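Local structure of pyocin S8 (Pseudomonas aeruginosa, 6W0V) at residues A[11-16]-A[60-65]. The protein is a bacteriocin whose C-terminal nuclease domain, the part described here, belongs to the H-N-H family and probably kills target bacteria by cutting their DNA. The protein carries 1 engineered substitution. Sequence-based numbering, arbitrary orientation.
Sequences QPVTGN and PELVKY
The N16 backbone lies over one face of the Y65 ring, and the preceding G15 sits above the phenol end. N16 CA is 3.5 Å from the ring centroid and 11° off its normal, a CH-pi contact in which a polarised C-H meets the pi cloud. The N16 amide then runs over the CD1 side, bringing N16 CG to 3.3 Å from Y65 CD1. Amide and ring planes are 31° apart. CG anti to the backbone N (chi1 -165°) carries the amide there. Tyrosine suits this place because its flat ring offers a broad face to both CA and amide. At the far end, Y65 OH reaches G15 CA at 3.3 Å. Glycine fits here, since its positive phi is easily adopted without a side chain.

No direct hydrogen bond joins the segments; two waters do so instead. One donates to G15 O (2.7 Å) and to E61 O, a carbonyl of helix 60-63. The other accepts from N16 ND2 and donates to Y65 O (3.1 Å), so the asparagine amide serves both the ring and the bridge.

Within the colicin/pyocin DNase domain, this surface contact lays the loop between strands 4-5 and 27-28 against the short helix 60-63 and the turn following it.

Apolar contact is slight: V13 CG1 approaches L62 CD2 at 4.4 Å. Both residues also touch P30, and buried L62 reaches W17 and I33 of helix 31-37, an apolar setting that suits its isobutyl side chain.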
loop_
_atom_site.group_PDB
_atom_site.type_symbol
_atom_site.label_atom_id
_atom_site.label_comp_id
_atom_site.label_asym_id
_atom_site.label_seq_id
_atom_site.Cartn_x
_atom_site.Cartn_y
_atom_site.Cartn_z
ATOM N N GLN A 11 -12.221 15.654 5.105
ATOM C CA GLN A 11 -13.638 15.656 4.677
ATOM C C GLN A 11 -14.331 14.444 5.266
ATOM O O GLN A 11 -13.695 13.414 5.489
ATOM C CB GLN A 11 -13.742 15.637 3.155
ATOM C CG GLN A 11 -13.065 16.824 2.493
ATOM C CD GLN A 11 -13.740 18.109 2.889
ATOM O OE1 GLN A 11 -14.956 18.159 3.057
ATOM N NE2 GLN A 11 -12.944 19.151 3.057
ATOM N N PRO A 12 -15.653 14.534 5.509
ATOM C CA PRO A 12 -16.445 13.356 5.833
ATOM C C PRO A 12 -16.245 12.362 4.686
ATOM O O PRO A 12 -16.337 12.740 3.527
ATOM C CB PRO A 12 -17.884 13.870 5.942
ATOM C CG PRO A 12 -17.730 15.354 6.190
ATOM C CD PRO A 12 -16.469 15.753 5.452
ATOM N N VAL A 13 -15.889 11.136 5.039
ATOM C CA VAL A 13 -15.743 10.025 4.067
ATOM C C VAL A 13 -16.564 8.866 4.611
ATOM O O VAL A 13 -16.396 8.526 5.796
ATOM C CB VAL A 13 -14.268 9.644 3.864
ATOM C CG1 VAL A 13 -14.133 8.355 3.074
ATOM C CG2 VAL A 13 -13.486 10.768 3.205
ATOM N N THR A 14 -17.445 8.330 3.777
ATOM C CA THR A 14 -18.189 7.080 4.052
ATOM C C THR A 14 -17.871 6.100 2.923
ATOM O O THR A 14 -17.338 6.539 1.878
ATOM C CB THR A 14 -19.682 7.370 4.244
ATOM O OG1 THR A 14 -20.211 7.825 3.000
ATOM C CG2 THR A 14 -19.933 8.398 5.326
ATOM N N GLY A 15 -18.140 4.822 3.160
ATOM C CA GLY A 15 -17.937 3.752 2.170
ATOM C C GLY A 15 -16.480 3.632 1.758
ATOM O O GLY A 15 -15.587 3.907 2.596
ATOM N N ASN A 16 -16.249 3.233 0.508
ATOM C CA ASN A 16 -14.918 2.797 0.025
ATOM C C ASN A 16 -14.091 4.041 -0.262
ATOM O O ASN A 16 -14.149 4.593 -1.377
ATOM C CB ASN A 16 -14.993 1.881 -1.188
ATOM C CG ASN A 16 -13.678 1.175 -1.433
ATOM O OD1 ASN A 16 -12.613 1.694 -1.105
ATOM N ND2 ASN A 16 -13.745 -0.015 -2.002
ATOM N N PRO A 60 -11.600 1.123 11.871
ATOM C CA PRO A 60 -12.271 -0.070 11.365
ATOM C C PRO A 60 -12.983 0.143 10.023
ATOM O O PRO A 60 -12.886 -0.714 9.159
ATOM C CB PRO A 60 -13.290 -0.381 12.468
ATOM C CG PRO A 60 -12.620 0.126 13.722
ATOM C CD PRO A 60 -11.885 1.378 13.289
ATOM N N GLU A 61 -13.682 1.267 9.881
ATOM C CA GLU A 61 -14.553 1.559 8.713
ATOM C C GLU A 61 -13.714 1.933 7.489
ATOM O O GLU A 61 -14.247 1.864 6.371
ATOM C CB GLU A 61 -15.561 2.650 9.074
ATOM C CG GLU A 61 -16.638 2.145 10.016
ATOM C CD GLU A 61 -17.246 0.821 9.587
ATOM O OE1 GLU A 61 -17.372 -0.080 10.439
ATOM O OE2 GLU A 61 -17.565 0.688 8.390
ATOM N N LEU A 62 -12.453 2.315 7.665
ATOM C CA LEU A 62 -11.562 2.544 6.504
ATOM C C LEU A 62 -10.750 1.285 6.235
ATOM O O LEU A 62 -10.607 0.923 5.062
ATOM C CB LEU A 62 -10.638 3.723 6.789
ATOM C CG LEU A 62 -11.348 5.061 6.930
ATOM C CD1 LEU A 62 -10.363 6.124 7.377
ATOM C CD2 LEU A 62 -12.008 5.465 5.625
ATOM N N VAL A 63 -10.212 0.666 7.281
ATOM C CA VAL A 63 -9.223 -0.430 7.096
ATOM C C VAL A 63 -9.949 -1.634 6.494
ATOM O O VAL A 63 -9.289 -2.420 5.809
ATOM C CB VAL A 63 -8.471 -0.791 8.389
ATOM C CG1 VAL A 63 -9.319 -1.602 9.356
ATOM C CG2 VAL A 63 -7.183 -1.528 8.061
ATOM N N LYS A 64 -11.260 -1.750 6.708
ATOM C CA LYS A 64 -12.036 -2.906 6.195
ATOM C C LYS A 64 -11.931 -2.963 4.666
ATOM O O LYS A 64 -12.158 -4.037 4.117
ATOM C CB LYS A 64 -13.490 -2.848 6.661
ATOM C CG LYS A 64 -14.353 -1.795 5.989
ATOM C CD LYS A 64 -15.766 -1.797 6.514
ATOM C CE LYS A 64 -16.644 -0.762 5.849
ATOM N NZ LYS A 64 -17.988 -0.724 6.467
ATOM N N TYR A 65 -11.577 -1.862 4.001
ATOM C CA TYR A 65 -11.472 -1.796 2.521
ATOM C C TYR A 65 -10.076 -2.205 2.065
ATOM O O TYR A 65 -9.788 -2.092 0.868
ATOM C CB TYR A 65 -11.831 -0.399 2.023
ATOM C CG TYR A 65 -13.298 -0.117 2.164
ATOM C CD1 TYR A 65 -14.203 -0.647 1.261
ATOM C CD2 TYR A 65 -13.789 0.614 3.231
ATOM C CE1 TYR A 65 -15.560 -0.416 1.387
ATOM C CE2 TYR A 65 -15.144 0.853 3.374
ATOM C CZ TYR A 65 -16.032 0.333 2.450
ATOM O OH TYR A 65 -17.367 0.563 2.587
HETATM O O HOH W 1 -15.266 4.353 5.208
HETATM O O HOH W 2 -11.633 -1.703 -1.535
#